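Local coordinates for ferrous iron uptake transporter protein B (Streptococcus thermophilus, PDB 3TAH) that binds and probably hydrolyses GTP through this cytosolic G-protein domain, as part of a probable GTP-driven ferrous iron uptake transporter of the cell membrane, at residues A[31-36]-A[69-74]; A[52-57]-A[73-78]. The protein carries 1 engineered substitution. All coordinates share one frame; numbering follows the deposited sequence. Where two conformers were deposited one is given.

Interaction 1: A[31-36]-A[69-74]; sequences GNWPGV and EKVARD
Trp33 and Val71 mark the closest approach of the two backbones, their CA atoms 7.4 Å apart where the loop that follows strand 28-32 passes helix 67-77. No hydrogen bond crosses the gap; one valine meets one indole. Val71 CG1 sits over a face of the Trp33 ring, 3.3 Å from the centroid of its five-membered ring and only 8° off the normal, a CH-pi contact. The methyl gets there because CG1 points roughly anti to the backbone N (chi1 155°), which leaves CG2 to lie against Trp33 CB and CG. Val36 adds a looser touch, its CG2 reaching Val71 CG2 at 4.1 Å.

The loop is shaped from within. A type II turn runs from Trp33 to Val36, with Gly35 at positive phi, and Asn32 ND2 donates to Val36 O over 2.9 Å and more weakly to Trp33 O. On the helix, Lys70 NZ bridges to Asp74 OD2, on its syn side, one turn along. Gly35 and Val36 belong to a predicted GTP-binding segment, and the contact is consistent with the first switch loop resting on the switch II helix of a TRAFAC-class G domain, here with GDP bound as its methylanthraniloyl derivative.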
ATOM      1  N   GLY A  31      -8.728 -19.708  -7.414  1.00 25.50           N
ATOM      2  CA  GLY A  31      -7.666 -20.586  -7.929  1.00 26.62           C
ATOM      3  C   GLY A  31      -6.405 -20.369  -7.115  1.00 25.52           C
ATOM      4  O   GLY A  31      -6.482 -20.075  -5.926  1.00 25.24           O
ATOM      5  N   ASN A  32      -5.252 -20.509  -7.748  1.00 26.07           N
ATOM      6  CA  ASN A  32      -3.980 -20.216  -7.109  1.00 27.04           C
ATOM      7  C   ASN A  32      -3.171 -19.266  -7.978  1.00 25.61           C
ATOM      8  O   ASN A  32      -3.380 -19.193  -9.195  1.00 25.61           O
ATOM      9  CB  ASN A  32      -3.162 -21.491  -6.854  1.00 28.65           C
ATOM     10  CG  ASN A  32      -2.732 -22.179  -8.138  1.00 32.19           C
ATOM     11  OD1 ASN A  32      -3.552 -22.799  -8.821  1.00 37.18           O
ATOM     12  ND2 ASN A  32      -1.445 -22.081  -8.476  1.00 34.28           N
ATOM     13  N   TRP A  33      -2.250 -18.546  -7.353  1.00 23.83           N
ATOM     14  CA  TRP A  33      -1.323 -17.707  -8.105  1.00 24.23           C
ATOM     15  C   TRP A  33      -0.308 -18.627  -8.780  1.00 25.19           C
ATOM     16  O   TRP A  33       0.059 -19.664  -8.217  1.00 23.43           O
ATOM     17  CB  TRP A  33      -0.654 -16.655  -7.224  1.00 24.23           C
ATOM     18  CG  TRP A  33      -1.612 -15.581  -6.817  1.00 21.74           C
ATOM     19  CD1 TRP A  33      -2.359 -15.547  -5.688  1.00 22.51           C
ATOM     20  CD2 TRP A  33      -1.927 -14.386  -7.543  1.00 22.34           C
ATOM     21  NE1 TRP A  33      -3.130 -14.408  -5.655  1.00 21.94           N
ATOM     22  CE2 TRP A  33      -2.882 -13.676  -6.784  1.00 21.78           C
ATOM     23  CE3 TRP A  33      -1.503 -13.851  -8.770  1.00 23.73           C
ATOM     24  CZ2 TRP A  33      -3.422 -12.458  -7.203  1.00 24.11           C
ATOM     25  CZ3 TRP A  33      -2.046 -12.634  -9.192  1.00 24.93           C
ATOM     26  CH2 TRP A  33      -2.992 -11.954  -8.405  1.00 24.29           C
ATOM     27  N   PRO A  34       0.135 -18.268  -9.995  1.00 27.64           N
ATOM     28  CA  PRO A  34       0.991 -19.201 -10.730  1.00 28.77           C
ATOM     29  C   PRO A  34       2.274 -19.589  -9.991  1.00 29.69           C
ATOM     30  O   PRO A  34       2.950 -18.733  -9.410  1.00 29.91           O
ATOM     31  CB  PRO A  34       1.326 -18.445 -12.021  1.00 29.41           C
ATOM     32  CG  PRO A  34       0.307 -17.420 -12.152  1.00 29.77           C
ATOM     33  CD  PRO A  34      -0.186 -17.071 -10.790  1.00 27.97           C
ATOM     34  N   GLY A  35       2.579 -20.884 -10.015  1.00 30.97           N
ATOM     35  CA  GLY A  35       3.786 -21.430  -9.391  1.00 31.13           C
ATOM     36  C   GLY A  35       3.788 -21.558  -7.873  1.00 31.58           C
ATOM     37  O   GLY A  35       4.772 -22.037  -7.312  1.00 31.81           O
ATOM     38  N   VAL A  36       2.710 -21.133  -7.207  1.00 30.93           N
ATOM     39  CA  VAL A  36       2.599 -21.190  -5.747  1.00 30.13           C
ATOM     40  C   VAL A  36       1.208 -21.677  -5.343  1.00 29.92           C
ATOM     41  O   VAL A  36       0.292 -21.741  -6.173  1.00 30.32           O
ATOM     42  CB  VAL A  36       2.891 -19.807  -5.102  1.00 31.05           C
ATOM     43  CG1 VAL A  36       4.343 -19.401  -5.343  1.00 30.81           C
ATOM     44  CG2 VAL A  36       1.936 -18.741  -5.629  1.00 28.06           C
ATOM     45  N   GLU A  69       3.119 -12.108   0.833  0.50 18.06           N
ATOM     46  CA  GLU A  69       3.685 -10.779   0.614  0.50 17.84           C
ATOM     47  C   GLU A  69       4.274 -10.632  -0.788  0.50 18.08           C
ATOM     48  O   GLU A  69       4.139  -9.583  -1.419  0.50 16.41           O
ATOM     49  CB  GLU A  69       4.781 -10.505   1.634  0.50 17.79           C
ATOM     50  CG  GLU A  69       4.278 -10.260   3.032  0.50 17.45           C
ATOM     51  CD  GLU A  69       5.407 -10.283   4.022  0.50 17.65           C
ATOM     52  OE1 GLU A  69       5.810  -9.204   4.501  0.50 19.06           O
ATOM     53  OE2 GLU A  69       5.903 -11.386   4.301  0.50 17.57           O
ATOM     54  N   LYS A  70       4.921 -11.688  -1.275  1.00 18.81           N
ATOM     55  CA  LYS A  70       5.511 -11.664  -2.621  1.00 18.93           C
ATOM     56  C   LYS A  70       4.425 -11.589  -3.696  1.00 16.64           C
ATOM     57  O   LYS A  70       4.548 -10.832  -4.653  1.00 14.90           O
ATOM     58  CB  LYS A  70       6.444 -12.867  -2.856  1.00 20.08           C
ATOM     59  CG  LYS A  70       7.198 -12.767  -4.178  1.00 23.31           C
ATOM     60  CD  LYS A  70       8.282 -13.835  -4.349  1.00 24.10           C
ATOM     61  CE  LYS A  70       9.033 -13.639  -5.653  1.00 23.46           C
ATOM     62  NZ  LYS A  70       8.170 -13.850  -6.846  1.00 21.58           N
ATOM     63  N   VAL A  71       3.366 -12.377  -3.543  1.00 15.93           N
ATOM     64  CA  VAL A  71       2.245 -12.323  -4.481  1.00 16.02           C
ATOM     65  C   VAL A  71       1.671 -10.906  -4.549  1.00 15.41           C
ATOM     66  O   VAL A  71       1.454 -10.380  -5.643  1.00 15.30           O
ATOM     67  CB  VAL A  71       1.153 -13.378  -4.137  1.00 17.01           C
ATOM     68  CG1 VAL A  71      -0.253 -12.981  -4.654  1.00 17.13           C
ATOM     69  CG2 VAL A  71       1.598 -14.735  -4.696  1.00 15.89           C
ATOM     70  N   ALA A  72       1.454 -10.290  -3.394  1.00 14.53           N
ATOM     71  CA  ALA A  72       0.869  -8.942  -3.361  1.00 15.53           C
ATOM     72  C   ALA A  72       1.789  -7.946  -4.068  1.00 15.37           C
ATOM     73  O   ALA A  72       1.353  -7.177  -4.932  1.00 13.77           O
ATOM     74  CB  ALA A  72       0.584  -8.505  -1.939  1.00 14.25           C
ATOM     75  N   ARG A  73       3.070  -7.968  -3.714  1.00 15.97           N
ATOM     76  CA  ARG A  73       4.039  -7.059  -4.320  1.00 15.67           C
ATOM     77  C   ARG A  73       4.125  -7.199  -5.842  1.00 16.00           C
ATOM     78  O   ARG A  73       4.007  -6.199  -6.561  1.00 14.74           O
ATOM     79  CB  ARG A  73       5.426  -7.275  -3.717  1.00 16.93           C
ATOM     80  CG  ARG A  73       6.447  -6.283  -4.205  1.00 16.15           C
ATOM     81  CD  ARG A  73       7.851  -6.751  -3.970  1.00 14.07           C
ATOM     82  NE  ARG A  73       8.211  -6.795  -2.558  1.00 17.14           N
ATOM     83  CZ  ARG A  73       9.458  -6.830  -2.091  1.00 16.24           C
ATOM     84  NH1 ARG A  73      10.500  -6.825  -2.925  1.00 16.43           N
ATOM     85  NH2 ARG A  73       9.669  -6.873  -0.781  1.00 15.38           N
ATOM     86  N   ASP A  74       4.346  -8.426  -6.323  1.00 15.93           N
ATOM     87  CA  ASP A  74       4.493  -8.677  -7.761  1.00 16.46           C
ATOM     88  C   ASP A  74       3.265  -8.198  -8.524  1.00 15.79           C
ATOM     89  O   ASP A  74       3.378  -7.570  -9.576  1.00 15.43           O
ATOM     90  CB  ASP A  74       4.736 -10.160  -8.070  1.00 17.15           C
ATOM     91  CG  ASP A  74       6.078 -10.662  -7.552  1.00 19.53           C
ATOM     92  OD1 ASP A  74       6.956  -9.833  -7.210  1.00 19.81           O
ATOM     93  OD2 ASP A  74       6.267 -11.888  -7.465  1.00 19.68           O
TER

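Interaction 2: A[52-57]-A[73-78]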
ATOM      1  N   GLU A  52     -13.833  -4.980 -11.483  1.00 18.70           N
ATOM      2  CA  GLU A  52     -13.389  -6.266 -10.953  1.00 17.96           C
ATOM      3  C   GLU A  52     -12.535  -6.063  -9.707  1.00 17.93           C
ATOM      4  O   GLU A  52     -11.630  -5.224  -9.704  1.00 19.30           O
ATOM      5  CB  GLU A  52     -12.586  -7.031 -11.989  1.00 18.77           C
ATOM      6  CG  GLU A  52     -12.171  -8.423 -11.534  1.00 21.81           C
ATOM      7  CD  GLU A  52     -11.681  -9.284 -12.686  1.00 23.90           C
ATOM      8  OE1 GLU A  52     -12.231 -10.383 -12.906  1.00 27.71           O
ATOM      9  OE2 GLU A  52     -10.747  -8.851 -13.377  1.00 27.08           O
ATOM     10  N   ILE A  53     -12.826  -6.835  -8.669  1.00 16.87           N
ATOM     11  CA  ILE A  53     -12.057  -6.817  -7.433  1.00 16.80           C
ATOM     12  C   ILE A  53     -11.059  -7.966  -7.496  1.00 17.59           C
ATOM     13  O   ILE A  53     -11.443  -9.138  -7.609  1.00 18.19           O
ATOM     14  CB  ILE A  53     -12.958  -6.971  -6.192  1.00 15.23           C
ATOM     15  CG1 ILE A  53     -14.093  -5.932  -6.215  1.00 15.38           C
ATOM     16  CG2 ILE A  53     -12.154  -6.878  -4.922  1.00 13.99           C
ATOM     17  CD1 ILE A  53     -13.665  -4.503  -6.348  1.00 14.67           C
ATOM     18  N   GLN A  54      -9.778  -7.624  -7.449  1.00 17.58           N
ATOM     19  CA  GLN A  54      -8.732  -8.609  -7.307  1.00 17.70           C
ATOM     20  C   GLN A  54      -8.421  -8.664  -5.827  1.00 18.35           C
ATOM     21  O   GLN A  54      -7.801  -7.730  -5.286  1.00 17.82           O
ATOM     22  CB  GLN A  54      -7.474  -8.220  -8.103  1.00 17.99           C
ATOM     23  CG  GLN A  54      -6.329  -9.225  -7.972  1.00 19.51           C
ATOM     24  CD  GLN A  54      -6.716 -10.599  -8.457  1.00 21.04           C
ATOM     25  OE1 GLN A  54      -6.930 -10.784  -9.640  1.00 22.39           O
ATOM     26  NE2 GLN A  54      -6.819 -11.566  -7.541  1.00 19.60           N
ATOM     27  N   ASP A  55      -8.850  -9.731  -5.159  1.00 17.71           N
ATOM     28  CA  ASP A  55      -8.462  -9.924  -3.776  1.00 19.00           C
ATOM     29  C   ASP A  55      -6.959 -10.209  -3.769  1.00 19.48           C
ATOM     30  O   ASP A  55      -6.408 -10.799  -4.715  1.00 20.33           O
ATOM     31  CB  ASP A  55      -9.248 -11.052  -3.103  1.00 20.02           C
ATOM     32  CG  ASP A  55      -9.083 -11.069  -1.596  1.00 21.90           C
ATOM     33  OD1 ASP A  55      -9.143  -9.995  -0.961  1.00 24.06           O
ATOM     34  OD2 ASP A  55      -8.894 -12.169  -1.044  1.00 24.69           O
ATOM     35  N   LEU A  56      -6.303  -9.746  -2.714  1.00 17.86           N
ATOM     36  CA  LEU A  56      -4.898 -10.023  -2.487  1.00 17.41           C
ATOM     37  C   LEU A  56      -4.788 -10.573  -1.075  1.00 18.39           C
ATOM     38  O   LEU A  56      -5.628 -10.250  -0.233  1.00 17.22           O
ATOM     39  CB  LEU A  56      -4.058  -8.761  -2.679  1.00 17.35           C
ATOM     40  CG  LEU A  56      -3.980  -8.184  -4.090  1.00 17.80           C
ATOM     41  CD1 LEU A  56      -3.144  -6.897  -4.105  1.00 17.42           C
ATOM     42  CD2 LEU A  56      -3.376  -9.195  -5.077  1.00 18.23           C
ATOM     43  N   PRO A  57      -3.769 -11.411  -0.806  1.00 19.75           N
ATOM     44  CA  PRO A  57      -3.635 -12.011   0.533  1.00 20.79           C
ATOM     45  C   PRO A  57      -3.513 -10.942   1.608  1.00 19.30           C
ATOM     46  O   PRO A  57      -2.905  -9.898   1.363  1.00 20.32           O
ATOM     47  CB  PRO A  57      -2.326 -12.808   0.459  1.00 20.38           C
ATOM     48  CG  PRO A  57      -1.962 -12.890  -0.948  1.00 20.81           C
ATOM     49  CD  PRO A  57      -2.685 -11.831  -1.715  1.00 21.03           C
ATOM     50  N   ARG A  73       3.070  -7.968  -3.714  1.00 15.97           N
ATOM     51  CA  ARG A  73       4.039  -7.059  -4.320  1.00 15.67           C
ATOM     52  C   ARG A  73       4.125  -7.199  -5.842  1.00 16.00           C
ATOM     53  O   ARG A  73       4.007  -6.199  -6.561  1.00 14.74           O
ATOM     54  CB  ARG A  73       5.426  -7.275  -3.717  1.00 16.93           C
ATOM     55  CG  ARG A  73       6.447  -6.283  -4.205  1.00 16.15           C
ATOM     56  CD  ARG A  73       7.851  -6.751  -3.970  1.00 14.07           C
ATOM     57  NE  ARG A  73       8.211  -6.795  -2.558  1.00 17.14           N
ATOM     58  CZ  ARG A  73       9.458  -6.830  -2.091  1.00 16.24           C
ATOM     59  NH1 ARG A  73      10.500  -6.825  -2.925  1.00 16.43           N
ATOM     60  NH2 ARG A  73       9.669  -6.873  -0.781  1.00 15.38           N
ATOM     61  N   ASP A  74       4.346  -8.426  -6.323  1.00 15.93           N
ATOM     62  CA  ASP A  74       4.493  -8.677  -7.761  1.00 16.46           C
ATOM     63  C   ASP A  74       3.265  -8.198  -8.524  1.00 15.79           C
ATOM     64  O   ASP A  74       3.378  -7.570  -9.576  1.00 15.43           O
ATOM     65  CB  ASP A  74       4.736 -10.160  -8.070  1.00 17.15           C
ATOM     66  CG  ASP A  74       6.078 -10.662  -7.552  1.00 19.53           C
ATOM     67  OD1 ASP A  74       6.956  -9.833  -7.210  1.00 19.81           O
ATOM     68  OD2 ASP A  74       6.267 -11.888  -7.465  1.00 19.68           O
ATOM     69  N   TYR A  75       2.088  -8.488  -7.989  1.00 15.61           N
ATOM     70  CA  TYR A  75       0.871  -8.046  -8.632  1.00 14.70           C
ATOM     71  C   TYR A  75       0.796  -6.524  -8.689  1.00 14.98           C
ATOM     72  O   TYR A  75       0.536  -5.945  -9.749  1.00 14.93           O
ATOM     73  CB  TYR A  75      -0.352  -8.588  -7.918  1.00 15.28           C
ATOM     74  CG  TYR A  75      -1.598  -8.045  -8.540  1.00 18.18           C
ATOM     75  CD1 TYR A  75      -2.061  -8.546  -9.754  1.00 19.25           C
ATOM     76  CD2 TYR A  75      -2.309  -7.013  -7.934  1.00 18.54           C
ATOM     77  CE1 TYR A  75      -3.210  -8.037 -10.344  1.00 19.86           C
ATOM     78  CE2 TYR A  75      -3.445  -6.508  -8.509  1.00 21.00           C
ATOM     79  CZ  TYR A  75      -3.895  -7.021  -9.710  1.00 23.80           C
ATOM     80  OH  TYR A  75      -5.036  -6.503 -10.276  1.00 27.47           O
ATOM     81  N   LEU A  76       1.029  -5.866  -7.558  1.00 15.02           N
ATOM     82  CA  LEU A  76       0.949  -4.396  -7.535  1.00 14.43           C
ATOM     83  C   LEU A  76       2.008  -3.694  -8.392  1.00 15.31           C
ATOM     84  O   LEU A  76       1.722  -2.647  -8.966  1.00 15.77           O
ATOM     85  CB  LEU A  76       0.978  -3.870  -6.096  1.00 14.96           C
ATOM     86  CG  LEU A  76      -0.242  -4.289  -5.269  1.00 16.00           C
ATOM     87  CD1 LEU A  76      -0.054  -3.848  -3.831  1.00 16.40           C
ATOM     88  CD2 LEU A  76      -1.564  -3.708  -5.867  1.00 12.61           C
ATOM     89  N   LEU A  77       3.212  -4.261  -8.459  0.50 16.15           N
ATOM     90  CA  LEU A  77       4.281  -3.719  -9.305  0.50 17.08           C
ATOM     91  C   LEU A  77       4.107  -4.055 -10.793  0.50 18.05           C
ATOM     92  O   LEU A  77       4.779  -3.463 -11.627  0.50 18.55           O
ATOM     93  CB  LEU A  77       5.653  -4.194  -8.823  0.50 17.76           C
ATOM     94  CG  LEU A  77       6.318  -3.272  -7.801  0.50 18.61           C
ATOM     95  CD1 LEU A  77       5.331  -2.828  -6.729  0.50 19.84           C
ATOM     96  CD2 LEU A  77       7.552  -3.928  -7.188  0.50 18.98           C
ATOM     97  N   SER A  78       3.213  -4.984 -11.129  1.00 18.91           N
ATOM     98  CA  SER A  78       2.958  -5.368 -12.536  1.00 19.82           C
ATOM     99  C   SER A  78       2.160  -4.307 -13.300  1.00 22.44           C
ATOM    100  O   SER A  78       2.011  -4.399 -14.519  1.00 21.46           O
ATOM    101  CB  SER A  78       2.207  -6.706 -12.621  1.00 21.01           C
ATOM    102  OG  SER A  78       0.818  -6.575 -12.327  1.00 20.45           O
TER
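Aromatic contacts come first: Tyr75 extends from helix 67-77 toward strand 51-55, and the aliphatic part of Gln54 lies over a face of its ring. Gln54 CG is 4.1 Å from the ring centroid and 27° off the normal, displaced toward the phenol end, where it comes within 3.7 Å of Tyr75 CZ. Gln54 CB also meets the hydroxyl, at 3.7 Å from Tyr75 OH. Tyr75 carries CG anti to its backbone N (chi1 176°), which sends the ring out from the helix toward Gln54 on the strand. Its OH is buried here without a polar partner in the model.

Apolar packing adds the second layer. Leu56 crosses Tyr75 at about a right angle and lays both methyls against it, with Leu56 CD2 3.7 Å and Leu56 CD1 3.9 Å from Tyr75 CD2. Leu56 CD1 also reaches Leu76 CD2 at 4.0 Å, so that one leucine packs on two successive residues of the helix. This is a helix laid on the central sheet of a P-loop GTPase: Tyr75 also touches Glu5 and Ala7 of the neighbouring strand 4-10. Asp55, Leu56 and Pro57 begin the DLPG sequence, which corresponds to the DxxG (G3) motif of G proteins.

Among the polar interactions, the Gln54 chain is bent at chi2, and its NE2 donates to Asp55 O over 3.0 Å in an almost straight bond (173°), on a lone pair in the carbonyl plane and within the amide's own plane. That bond holds the amide head while the methylenes face the tyrosine. Tyr75 O accepts from both Ser78 N and Ser78 OG. Lys16 NZ of the P-loop makes a salt bridge to Asp55 OD1 and a hydrogen bond to Leu56 O.

Followed from the N terminus, the chain passes from the end of strand 28-32 into the turn, runs back through strand 39-45, reverses again into strand 51-55 and then enters helix 67-77. Interaction 1 closes the longer loop, with 32 residues between its segments. Interaction 2 closes a loop of 15 residues that starts inside the longer one but ends beyond Val71, at Tyr75 and Leu76, so the two cross; they end on overlapping parts of the same helix, sharing Arg73 and Asp74. Interaction 2 ties the helix to the central sheet, interaction 1 ties it to the surface loop. The Trp33 indole joins them, touching Gln54, Leu56 and Tyr75, while Val71 meets Pro57.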